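PDB 5NLC: PipY, which binds pyridoxal 5'-phosphate, the active form of vitamin B6, and is probably involved in keeping the cellular level of this cofactor in balance. Local coordinates for residues A[110-116]-A[146-152]; A[100-105]-A[143-147]; A[23-28]-A[214-218]; A[3-7]-A[32-36]; A[42-48]-A[64-70]. One frame throughout, in Å; residues are numbered along the deposited sequence.

Contact 1: A[110-116]-A[146-152]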
# COMPACT_ATOMS: atom_id res chain seq x y z
N SER A 110 4.21 15.31 -2.47
CA SER A 110 4.77 14.51 -1.41
C SER A 110 3.99 13.21 -1.30
O SER A 110 3.03 13.14 -0.51
CB SER A 110 4.62 15.27 -0.12
OG SER A 110 5.36 14.63 0.89
N PRO A 111 4.40 12.18 -2.07
CA PRO A 111 3.65 10.89 -1.87
C PRO A 111 3.88 10.28 -0.50
O PRO A 111 5.00 10.39 0.04
CB PRO A 111 4.25 9.98 -2.94
CG PRO A 111 5.57 10.57 -3.23
CD PRO A 111 5.43 12.06 -3.10
N LYS A 112 2.85 9.61 0.03
CA LYS A 112 3.00 8.77 1.17
C LYS A 112 3.46 7.36 0.73
O LYS A 112 2.91 6.78 -0.24
CB LYS A 112 1.71 8.75 2.00
CG LYS A 112 1.49 10.05 2.72
CD LYS A 112 0.12 10.14 3.32
CE LYS A 112 -0.48 11.52 3.14
NZ LYS A 112 -1.44 11.74 4.28
N LEU A 113 4.49 6.82 1.40
CA LEU A 113 5.21 5.63 0.96
C LEU A 113 5.16 4.58 2.04
O LEU A 113 5.25 4.91 3.23
CB LEU A 113 6.65 5.93 0.65
CG LEU A 113 6.95 7.08 -0.31
CD1 LEU A 113 8.43 7.13 -0.53
CD2 LEU A 113 6.30 6.95 -1.64
N CYS A 114 4.92 3.35 1.60
CA CYS A 114 5.33 2.20 2.37
C CYS A 114 6.56 1.58 1.70
O CYS A 114 6.74 1.59 0.45
CB CYS A 114 4.20 1.17 2.56
SG CYS A 114 2.80 1.83 3.53
N LEU A 115 7.42 1.06 2.54
CA LEU A 115 8.58 0.34 2.08
C LEU A 115 8.23 -1.15 2.07
O LEU A 115 7.90 -1.74 3.12
CB LEU A 115 9.73 0.60 3.03
CG LEU A 115 10.05 2.08 3.24
CD1 LEU A 115 11.19 2.20 4.25
CD2 LEU A 115 10.47 2.70 1.94
N GLN A 116 8.32 -1.75 0.91
CA GLN A 116 7.97 -3.13 0.68
C GLN A 116 9.20 -3.96 0.98
O GLN A 116 10.18 -3.88 0.25
CB GLN A 116 7.59 -3.36 -0.76
CG GLN A 116 7.07 -4.77 -1.04
CD GLN A 116 6.66 -4.99 -2.46
OE1 GLN A 116 6.04 -4.15 -3.06
NE2 GLN A 116 6.85 -6.20 -2.95
N VAL A 146 9.26 13.17 0.42
CA VAL A 146 8.29 12.09 0.53
C VAL A 146 7.91 11.91 1.95
O VAL A 146 8.63 12.40 2.80
CB VAL A 146 8.88 10.80 -0.00
CG1 VAL A 146 9.04 10.86 -1.54
CG2 VAL A 146 10.19 10.44 0.70
N GLN A 147 6.85 11.13 2.23
CA GLN A 147 6.42 10.86 3.62
C GLN A 147 6.44 9.37 3.79
O GLN A 147 5.50 8.69 3.36
CB GLN A 147 5.02 11.41 3.93
CG GLN A 147 4.92 12.94 3.81
CD GLN A 147 3.48 13.38 3.79
OE1 GLN A 147 2.87 13.47 4.82
NE2 GLN A 147 2.90 13.56 2.60
N ILE A 148 7.52 8.86 4.37
CA ILE A 148 7.61 7.37 4.60
C ILE A 148 6.74 7.04 5.79
O ILE A 148 6.94 7.62 6.85
CB ILE A 148 9.08 6.95 4.80
CG1 ILE A 148 9.84 7.19 3.51
CG2 ILE A 148 9.15 5.44 5.15
CD1 ILE A 148 11.35 7.19 3.73
N ARG A 149 5.74 6.16 5.66
CA ARG A 149 4.77 5.98 6.74
C ARG A 149 4.70 4.56 7.26
O ARG A 149 4.00 4.32 8.26
CB ARG A 149 3.37 6.38 6.21
CG ARG A 149 3.25 7.85 5.85
CD ARG A 149 3.60 8.80 6.99
NE ARG A 149 2.80 8.47 8.14
CZ ARG A 149 1.48 8.73 8.23
NH1 ARG A 149 0.86 8.35 9.35
NH2 ARG A 149 0.80 9.38 7.23
N GLY A 150 5.42 3.65 6.66
CA GLY A 150 5.36 2.23 7.12
C GLY A 150 5.94 1.20 6.22
O GLY A 150 6.71 1.53 5.39
N LEU A 151 5.54 -0.09 6.44
CA LEU A 151 6.05 -1.22 5.72
C LEU A 151 4.91 -1.90 5.00
O LEU A 151 3.79 -1.89 5.53
CB LEU A 151 6.67 -2.27 6.66
CG LEU A 151 7.84 -1.86 7.50
CD1 LEU A 151 8.41 -3.14 8.13
CD2 LEU A 151 8.88 -1.14 6.66
N MET A 152 5.21 -2.43 3.81
CA MET A 152 4.34 -3.33 3.10
C MET A 152 4.98 -4.74 3.09
O MET A 152 6.11 -4.89 2.76
CB MET A 152 4.07 -2.89 1.67
CG MET A 152 3.09 -3.78 0.90
SD MET A 152 2.88 -3.38 -0.83
CE MET A 152 1.18 -3.87 -1.04
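Leu113, Leu115, Ile148 and Leu151 form the apolar centre of this pair of parallel strands, 112-116 and 147-152. The strands belong to one beta-alpha-beta unit of the modified TIM barrel, with helix 130-141 as the crossover. All four side chains lie on one face of the sheet. Leu115 CD1 is 3.9 Å from Ile148 CG2, and Leu115 CB is 4.1 Å from Leu151 CD2. Helix 130-141 packs on this face through Leu133 and Leu140. Leu113 CD1 also reaches Val146 CB at 3.7 Å. On the other face, which looks into the barrel, Cys114 CB meets Met152 CB at 4.2 Å. Met152 also lies close to Arg210, a cofactor-binding residue.

The backbones are joined by parallel hydrogen bonds. Leu113 N donates to Gln147 O (2.9 Å), and Leu113 O accepts from Arg149 N (2.8 Å). Leu115 bonds to Gly150 O and Met152 N in the same way. The register thus slips by one residue at Arg149-Gly150, and Gly150 N is left without a partner. At the polar edge Arg149 turns to Thr188 and the backbone of Arg186. At the start of the strands Gln147 NE2 donates to Ser110 O at 3.1 Å and, weakly, to Ser110 OG at 3.2 Å.

Contact 2: A[100-105]-A[143-147]. With PO4 (phosphate ion), chain C.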
# COMPACT_ATOMS: atom_id res chain seq x y z
N LEU A 100 11.76 8.68 -6.33
CA LEU A 100 10.48 9.31 -5.99
C LEU A 100 10.68 10.68 -5.27
O LEU A 100 9.94 11.66 -5.50
CB LEU A 100 9.67 8.39 -5.10
CG LEU A 100 9.16 7.08 -5.80
CD1 LEU A 100 8.68 6.06 -4.76
CD2 LEU A 100 8.06 7.42 -6.80
N ASP A 101 11.61 10.71 -4.36
CA ASP A 101 11.93 11.94 -3.61
C ASP A 101 12.43 13.06 -4.56
O ASP A 101 12.02 14.21 -4.43
CB ASP A 101 12.95 11.65 -2.53
CG ASP A 101 13.25 12.89 -1.67
OD1 ASP A 101 12.46 13.17 -0.77
OD2 ASP A 101 14.27 13.54 -1.93
N ARG A 102 13.27 12.72 -5.52
CA ARG A 102 13.80 13.70 -6.45
C ARG A 102 12.63 14.26 -7.32
O ARG A 102 12.45 15.47 -7.45
CB ARG A 102 14.87 13.09 -7.32
CG ARG A 102 15.37 14.07 -8.38
CD ARG A 102 16.57 13.56 -9.18
NE ARG A 102 16.29 12.41 -10.04
CZ ARG A 102 15.49 12.40 -11.12
NH1 ARG A 102 14.79 13.46 -11.52
NH2 ARG A 102 15.38 11.26 -11.81
N ILE A 103 11.80 13.36 -7.83
CA ILE A 103 10.66 13.73 -8.65
C ILE A 103 9.64 14.50 -7.86
O ILE A 103 9.15 15.54 -8.33
CB ILE A 103 10.02 12.51 -9.33
CG1 ILE A 103 11.00 11.89 -10.34
CG2 ILE A 103 8.74 12.92 -10.08
CD1 ILE A 103 10.64 10.42 -10.72
N ALA A 104 9.35 14.03 -6.63
CA ALA A 104 8.44 14.74 -5.71
C ALA A 104 8.88 16.21 -5.51
O ALA A 104 8.04 17.11 -5.65
CB ALA A 104 8.32 14.01 -4.39
N GLY A 105 10.16 16.42 -5.28
CA GLY A 105 10.73 17.77 -5.12
C GLY A 105 10.59 18.65 -6.35
O GLY A 105 10.23 19.84 -6.25
N LEU A 143 15.34 12.03 3.37
CA LEU A 143 14.56 12.34 2.19
C LEU A 143 13.49 13.35 2.61
O LEU A 143 12.72 13.09 3.53
CB LEU A 143 13.98 11.07 1.57
CG LEU A 143 14.98 10.09 0.97
CD1 LEU A 143 14.26 8.83 0.50
CD2 LEU A 143 15.83 10.67 -0.16
N GLN A 144 13.49 14.53 2.02
CA GLN A 144 12.64 15.63 2.51
C GLN A 144 11.32 15.77 1.80
O GLN A 144 10.45 16.49 2.29
CB GLN A 144 13.37 16.96 2.30
CG GLN A 144 14.72 17.00 2.95
CD GLN A 144 14.62 16.99 4.46
OE1 GLN A 144 14.14 17.96 5.07
NE2 GLN A 144 15.06 15.89 5.08
N GLN A 145 11.17 15.15 0.63
CA GLN A 145 10.02 15.39 -0.24
C GLN A 145 9.02 14.23 -0.30
O GLN A 145 8.15 14.25 -1.18
CB GLN A 145 10.48 15.58 -1.67
CG GLN A 145 11.74 16.40 -1.86
CD GLN A 145 11.54 17.82 -1.43
OE1 GLN A 145 10.42 18.32 -1.40
NE2 GLN A 145 12.60 18.47 -1.13
N VAL A 146 9.26 13.17 0.42
CA VAL A 146 8.29 12.09 0.53
C VAL A 146 7.91 11.91 1.95
O VAL A 146 8.63 12.40 2.80
CB VAL A 146 8.88 10.80 -0.00
CG1 VAL A 146 9.04 10.86 -1.54
CG2 VAL A 146 10.19 10.44 0.70
N GLN A 147 6.85 11.13 2.23
CA GLN A 147 6.42 10.86 3.62
C GLN A 147 6.44 9.37 3.79
O GLN A 147 5.50 8.69 3.36
CB GLN A 147 5.02 11.41 3.93
CG GLN A 147 4.92 12.94 3.81
CD GLN A 147 3.48 13.38 3.79
OE1 GLN A 147 2.87 13.47 4.82
NE2 GLN A 147 2.90 13.56 2.60
P PO4 C . 12.77 11.25 -14.37
O1 PO4 C . 12.92 10.52 -13.06
O2 PO4 C . 11.39 11.02 -14.93
O3 PO4 C . 12.98 12.73 -14.11
O4 PO4 C . 13.84 10.77 -15.33
O HOH W 1 15.40 14.99 -0.05
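Residues 100-105 are a stretch of helix 94-107. Residues 143-147 are the loop after helix 130-141 and the first residue of strand 147-152. The two backbones come closest at Asp101 and Gln145, whose CA atoms are 5.2 Å apart. Asp101 makes the main contact. Its OD1 accepts a hydrogen bond from Gln145 N at 2.7 Å. Its OD2 takes one from a water at 2.6 Å, and that water accepts from Gln144 N at 2.9 Å. About one turn further along the helix, Ala104 CB rests 3.2 Å from Gln145 O, and Gly105 CA lies 3.7 Å from Gln145 CG. Val146 turns to the buried side, with CG1 4.3 Å from Ala104 CB and 4.4 Å from Leu100 CB. Arg102 points away and binds a phosphate ion, probably from the crystallisation liquor, which Arg79 and Arg99 also hold. The contact packs outer helix 94-107 against the loop that enters strand 147-152, away from the cofactor site. One carboxylate thus serves two successive backbone NH groups of the loop, one directly and one through water.

Contact 3: A[23-28]-A[214-218]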
# COMPACT_ATOMS: atom_id res chain seq x y z
N ALA A 23 -9.99 -0.49 -1.54
CA ALA A 23 -10.74 -1.18 -2.55
C ALA A 23 -9.91 -1.31 -3.83
O ALA A 23 -9.57 -0.33 -4.47
CB ALA A 23 -12.06 -0.51 -2.84
N VAL A 24 -9.54 -2.53 -4.15
CA VAL A 24 -8.70 -2.83 -5.31
C VAL A 24 -9.60 -2.83 -6.55
O VAL A 24 -10.41 -3.74 -6.72
CB VAL A 24 -7.92 -4.14 -5.18
CG1 VAL A 24 -7.12 -4.37 -6.46
CG2 VAL A 24 -7.04 -4.13 -3.95
N SER A 25 -9.48 -1.77 -7.34
CA SER A 25 -10.42 -1.48 -8.44
C SER A 25 -9.87 -2.02 -9.78
O SER A 25 -10.44 -1.78 -10.80
CB SER A 25 -10.67 0.04 -8.56
OG SER A 25 -9.44 0.79 -8.64
N LYS A 26 -8.78 -2.78 -9.72
CA LYS A 26 -8.08 -3.30 -10.89
C LYS A 26 -8.91 -3.82 -12.01
O LYS A 26 -8.62 -3.48 -13.17
CB LYS A 26 -7.08 -4.39 -10.47
CG LYS A 26 -6.61 -5.34 -11.56
CD LYS A 26 -5.54 -6.27 -11.00
CE LYS A 26 -6.09 -7.26 -9.95
NZ LYS A 26 -5.31 -7.28 -8.64
N ASN A 27 -9.90 -4.65 -11.76
CA ASN A 27 -10.71 -5.09 -12.95
C ASN A 27 -12.10 -4.47 -13.03
O ASN A 27 -13.04 -5.06 -13.60
CB ASN A 27 -10.86 -6.62 -12.94
CG ASN A 27 -9.54 -7.33 -13.09
OD1 ASN A 27 -8.92 -7.25 -14.16
ND2 ASN A 27 -9.12 -8.07 -12.04
N HIS A 28 -12.26 -3.27 -12.51
CA HIS A 28 -13.54 -2.70 -12.37
C HIS A 28 -13.59 -1.30 -12.92
O HIS A 28 -12.68 -0.52 -12.70
CB HIS A 28 -13.97 -2.69 -10.89
CG HIS A 28 -14.24 -4.06 -10.37
ND1 HIS A 28 -15.41 -4.73 -10.64
CD2 HIS A 28 -13.44 -4.93 -9.72
CE1 HIS A 28 -15.33 -5.95 -10.13
NE2 HIS A 28 -14.16 -6.09 -9.55
N GLN A 214 -14.32 -9.31 -2.96
CA GLN A 214 -15.21 -9.28 -1.77
C GLN A 214 -16.00 -7.95 -1.65
O GLN A 214 -17.05 -7.91 -1.05
CB GLN A 214 -14.46 -9.52 -0.46
CG GLN A 214 -14.53 -10.92 0.13
CD GLN A 214 -13.92 -10.97 1.54
OE1 GLN A 214 -12.71 -10.88 1.69
NE2 GLN A 214 -14.78 -11.10 2.57
N LEU A 215 -15.45 -6.86 -2.17
CA LEU A 215 -16.12 -5.56 -2.15
C LEU A 215 -16.95 -5.30 -3.42
O LEU A 215 -18.12 -4.87 -3.35
CB LEU A 215 -15.07 -4.45 -1.95
CG LEU A 215 -15.46 -2.98 -1.66
CD1 LEU A 215 -15.52 -2.11 -2.91
CD2 LEU A 215 -16.78 -2.83 -0.95
N PHE A 216 -16.32 -5.48 -4.58
CA PHE A 216 -16.93 -5.11 -5.83
C PHE A 216 -17.74 -6.28 -6.33
O PHE A 216 -17.74 -7.37 -5.73
CB PHE A 216 -15.85 -4.77 -6.88
CG PHE A 216 -15.19 -3.41 -6.67
CD1 PHE A 216 -15.89 -2.21 -6.90
CD2 PHE A 216 -13.88 -3.33 -6.30
CE1 PHE A 216 -15.29 -0.98 -6.73
CE2 PHE A 216 -13.30 -2.11 -6.10
CZ PHE A 216 -13.98 -0.92 -6.35
N GLY A 217 -18.43 -6.10 -7.43
CA GLY A 217 -19.05 -7.28 -8.06
C GLY A 217 -18.05 -8.42 -8.35
O GLY A 217 -16.86 -8.31 -8.06
N PRO A 218 -18.56 -9.51 -8.96
CA PRO A 218 -17.73 -10.41 -9.76
C PRO A 218 -17.08 -9.71 -10.97
O PRO A 218 -17.74 -8.97 -11.70
CB PRO A 218 -18.74 -11.47 -10.23
CG PRO A 218 -19.81 -11.45 -9.18
CD PRO A 218 -19.95 -10.00 -8.83
O HOH W 2 -18.17 -4.50 -10.37
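Aromatic contacts dominate here. The rings of His28 and Phe216 form an offset stack, with centroids 4.7 Å apart and planes at 20°. Phe216 CB adds a CH-pi contact, 3.5 Å from the centroid of the His28 ring and over its face. Apolar packing continues at Ala23 of strand 20-24, whose CB lies 3.8 Å from both Leu215 CD1 and Phe216 CE2. Just beyond the strand, Ser25 CA is in van der Waals contact with Phe216 CE2 at 3.8 Å. Ile4, Ala32 and Ala36 also touch the Phe216 side chain, which places it between helices 4-14 and 30-38. Polar links are few. A water accepts weak hydrogen bonds from His28 ND1 (2.8 Å) and Gly217 N (3.4 Å). Ser25 to His28 form a type I turn, closed by His28 N to Ser25 O at 2.9 Å. The turn carries Lys26, the predicted attachment site for pyridoxal phosphate in this fold type III protein, with no cofactor attached here. With no direct hydrogen bond between the two segments, ring stacking and apolar packing hold the C-terminal tail against the end of strand 20-24 and the turn that follows it.

Contact 4: A[3-7]-A[32-36]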
# COMPACT_ATOMS: atom_id res chain seq x y z
N GLN A 3 -24.99 -6.37 -3.54
CA GLN A 3 -24.66 -5.05 -4.05
C GLN A 3 -23.39 -4.57 -3.34
O GLN A 3 -23.01 -5.03 -2.27
CB GLN A 3 -25.76 -4.01 -3.76
CG GLN A 3 -27.18 -4.39 -4.16
CD GLN A 3 -27.48 -4.28 -5.63
OE1 GLN A 3 -26.80 -3.55 -6.37
NE2 GLN A 3 -28.55 -5.00 -6.08
N ILE A 4 -22.74 -3.60 -3.95
CA ILE A 4 -21.55 -3.04 -3.37
C ILE A 4 -21.79 -2.46 -1.98
O ILE A 4 -20.97 -2.68 -1.07
CB ILE A 4 -20.88 -2.06 -4.33
CG1 ILE A 4 -20.40 -2.81 -5.61
CG2 ILE A 4 -19.74 -1.35 -3.64
CD1 ILE A 4 -19.98 -1.89 -6.77
N ALA A 5 -22.88 -1.74 -1.77
CA ALA A 5 -23.07 -1.10 -0.46
C ALA A 5 -23.12 -2.16 0.65
O ALA A 5 -22.57 -1.97 1.74
CB ALA A 5 -24.33 -0.26 -0.42
N GLU A 6 -23.81 -3.27 0.33
CA GLU A 6 -24.03 -4.36 1.28
C GLU A 6 -22.70 -5.06 1.61
O GLU A 6 -22.37 -5.36 2.78
CB GLU A 6 -25.04 -5.36 0.71
CG GLU A 6 -26.44 -4.79 0.50
CD GLU A 6 -27.39 -5.77 -0.22
OE1 GLU A 6 -28.36 -6.19 0.42
OE2 GLU A 6 -27.19 -6.12 -1.42
N ARG A 7 -21.93 -5.32 0.57
CA ARG A 7 -20.58 -5.92 0.73
C ARG A 7 -19.66 -5.04 1.58
O ARG A 7 -18.93 -5.53 2.50
CB ARG A 7 -19.98 -6.20 -0.64
CG ARG A 7 -20.64 -7.33 -1.44
CD ARG A 7 -20.13 -7.26 -2.86
NE ARG A 7 -20.50 -8.42 -3.63
CZ ARG A 7 -19.89 -9.61 -3.57
NH1 ARG A 7 -18.85 -9.83 -2.78
NH2 ARG A 7 -20.35 -10.61 -4.31
N ALA A 32 -18.33 1.55 -11.18
CA ALA A 32 -18.26 0.77 -9.95
C ALA A 32 -17.59 1.53 -8.83
O ALA A 32 -18.04 1.45 -7.70
CB ALA A 32 -17.51 -0.53 -10.18
N ILE A 33 -16.53 2.27 -9.16
CA ILE A 33 -15.87 3.18 -8.21
C ILE A 33 -16.84 4.25 -7.72
O ILE A 33 -16.89 4.50 -6.50
CB ILE A 33 -14.58 3.84 -8.79
CG1 ILE A 33 -13.55 2.72 -9.03
CG2 ILE A 33 -14.04 4.91 -7.85
CD1 ILE A 33 -12.31 3.19 -9.79
N ARG A 34 -17.66 4.84 -8.61
CA ARG A 34 -18.67 5.76 -8.15
C ARG A 34 -19.69 5.14 -7.24
O ARG A 34 -20.02 5.73 -6.19
CB ARG A 34 -19.40 6.45 -9.28
CG ARG A 34 -18.53 7.41 -10.07
CD ARG A 34 -19.38 8.32 -10.92
NE ARG A 34 -18.49 9.30 -11.59
CZ ARG A 34 -17.94 10.37 -11.05
NH1 ARG A 34 -18.23 10.76 -9.86
NH2 ARG A 34 -17.11 11.09 -11.78
N GLU A 35 -20.16 3.92 -7.58
CA GLU A 35 -21.05 3.19 -6.67
C GLU A 35 -20.42 2.95 -5.26
O GLU A 35 -21.11 3.12 -4.23
CB GLU A 35 -21.59 1.90 -7.32
CG GLU A 35 -22.65 1.16 -6.55
CD GLU A 35 -23.22 -0.07 -7.26
OE1 GLU A 35 -23.05 -0.24 -8.52
OE2 GLU A 35 -23.84 -0.90 -6.56
N ALA A 36 -19.15 2.54 -5.23
CA ALA A 36 -18.45 2.36 -3.99
C ALA A 36 -18.29 3.61 -3.21
O ALA A 36 -18.46 3.60 -1.98
CB ALA A 36 -17.11 1.69 -4.21
O HOH W 3 -23.91 -3.39 -6.73
O HOH W 4 -24.23 -0.22 -3.89
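Ile4 carries most of this contact. Its side chain points from the first turn of helix 4-14 toward helix 30-38 and is buried between them. Ile4 CG2 lies 3.9 Å from Ala36 CA and 4.1 Å from Ala36 CB. Ile4 CD1 reaches further back along the same helix, 4.0 Å from Ala32 O and 4.4 Å from Ala32 CB. The two alanines sit one helical turn apart, and their small side chains let the isoleucine come close to the helix backbone.

In the modified TIM barrel these helices belong to the outer layer. Strand 20-24 lies between them in sequence. Phe216 of the C-terminal tail touches Ile4, Ala32 and Ala36 as well, so it fills in beside the same patch.

Glu35 has the second largest buried area. Its CD is 3.7 Å from Ile4 CD1, so the side chain covers the isoleucine on the solvent side. Its carboxylate reaches the N-terminal end of helix 4-14 through two waters. One donates to Glu35 OE2 (2.5 Å) and to Gln3 OE1 (2.9 Å) and accepts from Ile4 N (3.0 Å). The other donates to Glu35 OE2 (2.8 Å) and accepts from Ala5 N (2.9 Å). Gln3 N donates to Glu6 OE2 at 3.1 Å.

Contact 5: A[42-48]-A[64-70]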
# COMPACT_ATOMS: atom_id res chain seq x y z
N ARG A 42 -13.51 5.46 0.14
CA ARG A 42 -12.62 6.53 -0.27
C ARG A 42 -11.27 6.14 -0.76
O ARG A 42 -10.66 6.88 -1.55
CB ARG A 42 -12.45 7.54 0.86
CG ARG A 42 -13.79 8.19 1.28
CD ARG A 42 -14.31 9.14 0.26
NE ARG A 42 -15.61 9.74 0.65
CZ ARG A 42 -16.82 9.22 0.44
NH1 ARG A 42 -16.98 8.04 -0.14
NH2 ARG A 42 -17.88 9.91 0.81
N HIS A 43 -10.77 4.99 -0.31
CA HIS A 43 -9.46 4.51 -0.72
C HIS A 43 -9.55 3.44 -1.78
O HIS A 43 -10.21 2.41 -1.59
CB HIS A 43 -8.77 3.90 0.50
CG HIS A 43 -8.51 4.89 1.59
ND1 HIS A 43 -7.55 5.87 1.48
CD2 HIS A 43 -9.10 5.06 2.80
CE1 HIS A 43 -7.56 6.63 2.57
NE2 HIS A 43 -8.46 6.11 3.41
N PHE A 44 -8.93 3.71 -2.91
CA PHE A 44 -8.95 2.84 -4.06
C PHE A 44 -7.56 2.56 -4.50
O PHE A 44 -6.67 3.42 -4.40
CB PHE A 44 -9.74 3.48 -5.20
CG PHE A 44 -11.19 3.62 -4.89
CD1 PHE A 44 -11.64 4.72 -4.20
CD2 PHE A 44 -12.07 2.58 -5.13
CE1 PHE A 44 -12.98 4.88 -3.85
CE2 PHE A 44 -13.42 2.72 -4.80
CZ PHE A 44 -13.89 3.85 -4.16
N GLY A 45 -7.33 1.31 -4.88
CA GLY A 45 -6.01 0.84 -5.18
C GLY A 45 -5.93 0.20 -6.58
O GLY A 45 -6.87 -0.53 -7.02
N GLU A 46 -4.81 0.46 -7.25
CA GLU A 46 -4.54 -0.15 -8.55
C GLU A 46 -3.17 -0.82 -8.49
O GLU A 46 -2.31 -0.39 -7.75
CB GLU A 46 -4.58 0.89 -9.64
CG GLU A 46 -6.00 1.47 -9.93
CD GLU A 46 -6.88 0.59 -10.80
OE1 GLU A 46 -6.32 -0.21 -11.60
OE2 GLU A 46 -8.16 0.67 -10.70
N ASN A 47 -2.97 -1.84 -9.31
CA ASN A 47 -1.67 -2.53 -9.31
C ASN A 47 -0.70 -1.89 -10.29
O ASN A 47 0.48 -2.01 -10.08
CB ASN A 47 -1.77 -4.01 -9.67
CG ASN A 47 -2.26 -4.86 -8.52
OD1 ASN A 47 -2.49 -4.39 -7.38
ND2 ASN A 47 -2.46 -6.13 -8.82
N ARG A 48 -1.20 -1.30 -11.35
CA ARG A 48 -0.41 -0.79 -12.48
C ARG A 48 -0.68 0.67 -12.72
O ARG A 48 -1.83 1.06 -12.84
CB ARG A 48 -0.74 -1.58 -13.76
CG ARG A 48 -0.07 -2.94 -13.77
CD ARG A 48 -0.58 -3.89 -14.86
NE ARG A 48 -0.26 -5.27 -14.48
CZ ARG A 48 -0.74 -6.38 -15.07
NH1 ARG A 48 -1.54 -6.31 -16.13
NH2 ARG A 48 -0.39 -7.57 -14.58
N ASP A 64 -12.13 13.73 -2.22
CA ASP A 64 -11.43 13.02 -1.15
C ASP A 64 -11.25 11.52 -1.46
O ASP A 64 -11.32 10.67 -0.62
CB ASP A 64 -12.26 13.18 0.05
CG ASP A 64 -13.68 12.84 -0.21
OD1 ASP A 64 -14.06 12.62 -1.44
OD2 ASP A 64 -14.40 12.77 0.81
N LEU A 65 -11.09 11.23 -2.73
CA LEU A 65 -10.76 9.92 -3.20
C LEU A 65 -9.23 9.83 -3.04
O LEU A 65 -8.52 10.69 -3.53
CB LEU A 65 -11.23 9.80 -4.67
CG LEU A 65 -11.47 8.38 -5.18
CD1 LEU A 65 -11.94 8.49 -6.62
CD2 LEU A 65 -10.16 7.59 -5.17
N THR A 66 -8.74 8.84 -2.31
CA THR A 66 -7.35 8.59 -2.15
C THR A 66 -6.91 7.37 -3.00
O THR A 66 -7.49 6.29 -2.85
CB THR A 66 -7.06 8.36 -0.68
OG1 THR A 66 -7.42 9.51 0.05
CG2 THR A 66 -5.63 8.08 -0.42
N TRP A 67 -5.93 7.59 -3.93
CA TRP A 67 -5.43 6.55 -4.80
C TRP A 67 -4.11 5.95 -4.26
O TRP A 67 -3.15 6.70 -3.93
CB TRP A 67 -5.12 7.11 -6.17
CG TRP A 67 -6.39 7.43 -6.97
CD1 TRP A 67 -6.98 8.65 -7.15
CD2 TRP A 67 -7.20 6.50 -7.62
NE1 TRP A 67 -8.12 8.51 -7.91
CE2 TRP A 67 -8.26 7.20 -8.23
CE3 TRP A 67 -7.13 5.10 -7.78
CZ2 TRP A 67 -9.27 6.54 -9.01
CZ3 TRP A 67 -8.13 4.47 -8.60
CH2 TRP A 67 -9.19 5.18 -9.13
N HIS A 68 -4.07 4.64 -4.28
CA HIS A 68 -2.97 3.83 -3.74
C HIS A 68 -2.40 2.99 -4.87
O HIS A 68 -3.18 2.28 -5.56
CB HIS A 68 -3.53 2.87 -2.68
CG HIS A 68 -4.05 3.55 -1.45
ND1 HIS A 68 -3.35 3.57 -0.27
CD2 HIS A 68 -5.18 4.23 -1.21
CE1 HIS A 68 -4.01 4.27 0.63
NE2 HIS A 68 -5.17 4.63 0.11
N LEU A 69 -1.08 3.02 -5.07
CA LEU A 69 -0.44 2.14 -5.98
C LEU A 69 0.08 0.95 -5.20
O LEU A 69 0.85 1.08 -4.25
CB LEU A 69 0.71 2.87 -6.74
CG LEU A 69 1.56 1.98 -7.62
CD1 LEU A 69 0.70 1.39 -8.73
CD2 LEU A 69 2.69 2.76 -8.25
N LEU A 70 -0.34 -0.25 -5.62
CA LEU A 70 -0.11 -1.43 -4.88
C LEU A 70 0.89 -2.39 -5.50
O LEU A 70 1.29 -3.33 -4.82
CB LEU A 70 -1.45 -2.14 -4.69
CG LEU A 70 -2.54 -1.36 -3.95
CD1 LEU A 70 -3.82 -2.20 -3.98
CD2 LEU A 70 -2.09 -0.96 -2.59
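Five backbone hydrogen bonds join the parallel strands 43-46 and 66-69. The strands belong to a beta-alpha-beta unit of the modified TIM barrel, with helix 49-56 as the crossover. Thr66 N donates to Arg42 O at 2.8 Å. Phe44 bonds through N to Thr66 O (3.0 Å) and through O to His68 N (2.9 Å). Glu46 does the same with His68 O (3.0 Å) and Leu70 N (2.9 Å). On the face toward the barrel interior, His43 ND1 and His68 NE2 share a hydrogen bond of 3.0 Å, and His68 ND1 bonds on to His89. At the start of the pair, Arg42 NE makes a 3.3 Å salt bridge to Asp64 OD2. Tyr37 also binds both residues. It takes a hydrogen bond from Arg42 on its backbone O, and its OH bonds to Asp64.

Phe44, Glu46, Trp67 and Leu69 occupy the other face, under the helices. Phe44 CB lies over the six-membered ring of Trp67, 4.3 Å from its centroid, and Phe44 CD1 is 3.4 Å from Leu65 CD2. The Glu46 carboxylate pairs with Ser25 and Lys55. Asn47, a pyridoxal phosphate-binding residue, follows strand 43-46 and lies beside Lys26. Gly45 has no side chain, and its CA sits 3.9 Å from Leu70 CD1.

From the N terminus, contact 4 closes the first loop, bringing helix 30-38 back to helix 4-14. Contact 3 opens on strand 20-24, inside that loop, and closes only at the C-terminal tail. Contacts 3 and 4 therefore cross, and they touch in space. Contact 5 comes next, joining strands 43-46 and 66-69. Contacts 2 and 1 follow, and both end on the same part of the chain, sharing Val146 and Gln147. Contacts 1, 2 and 5 all nest inside the long loop of contact 3. Contacts 1, 3 and 5 reach the same sheet, while contact 4 ties outer helices and contact 2 ties a helix to a loop. Contacts 2 and 4 lie on opposite sides of the chain's centre.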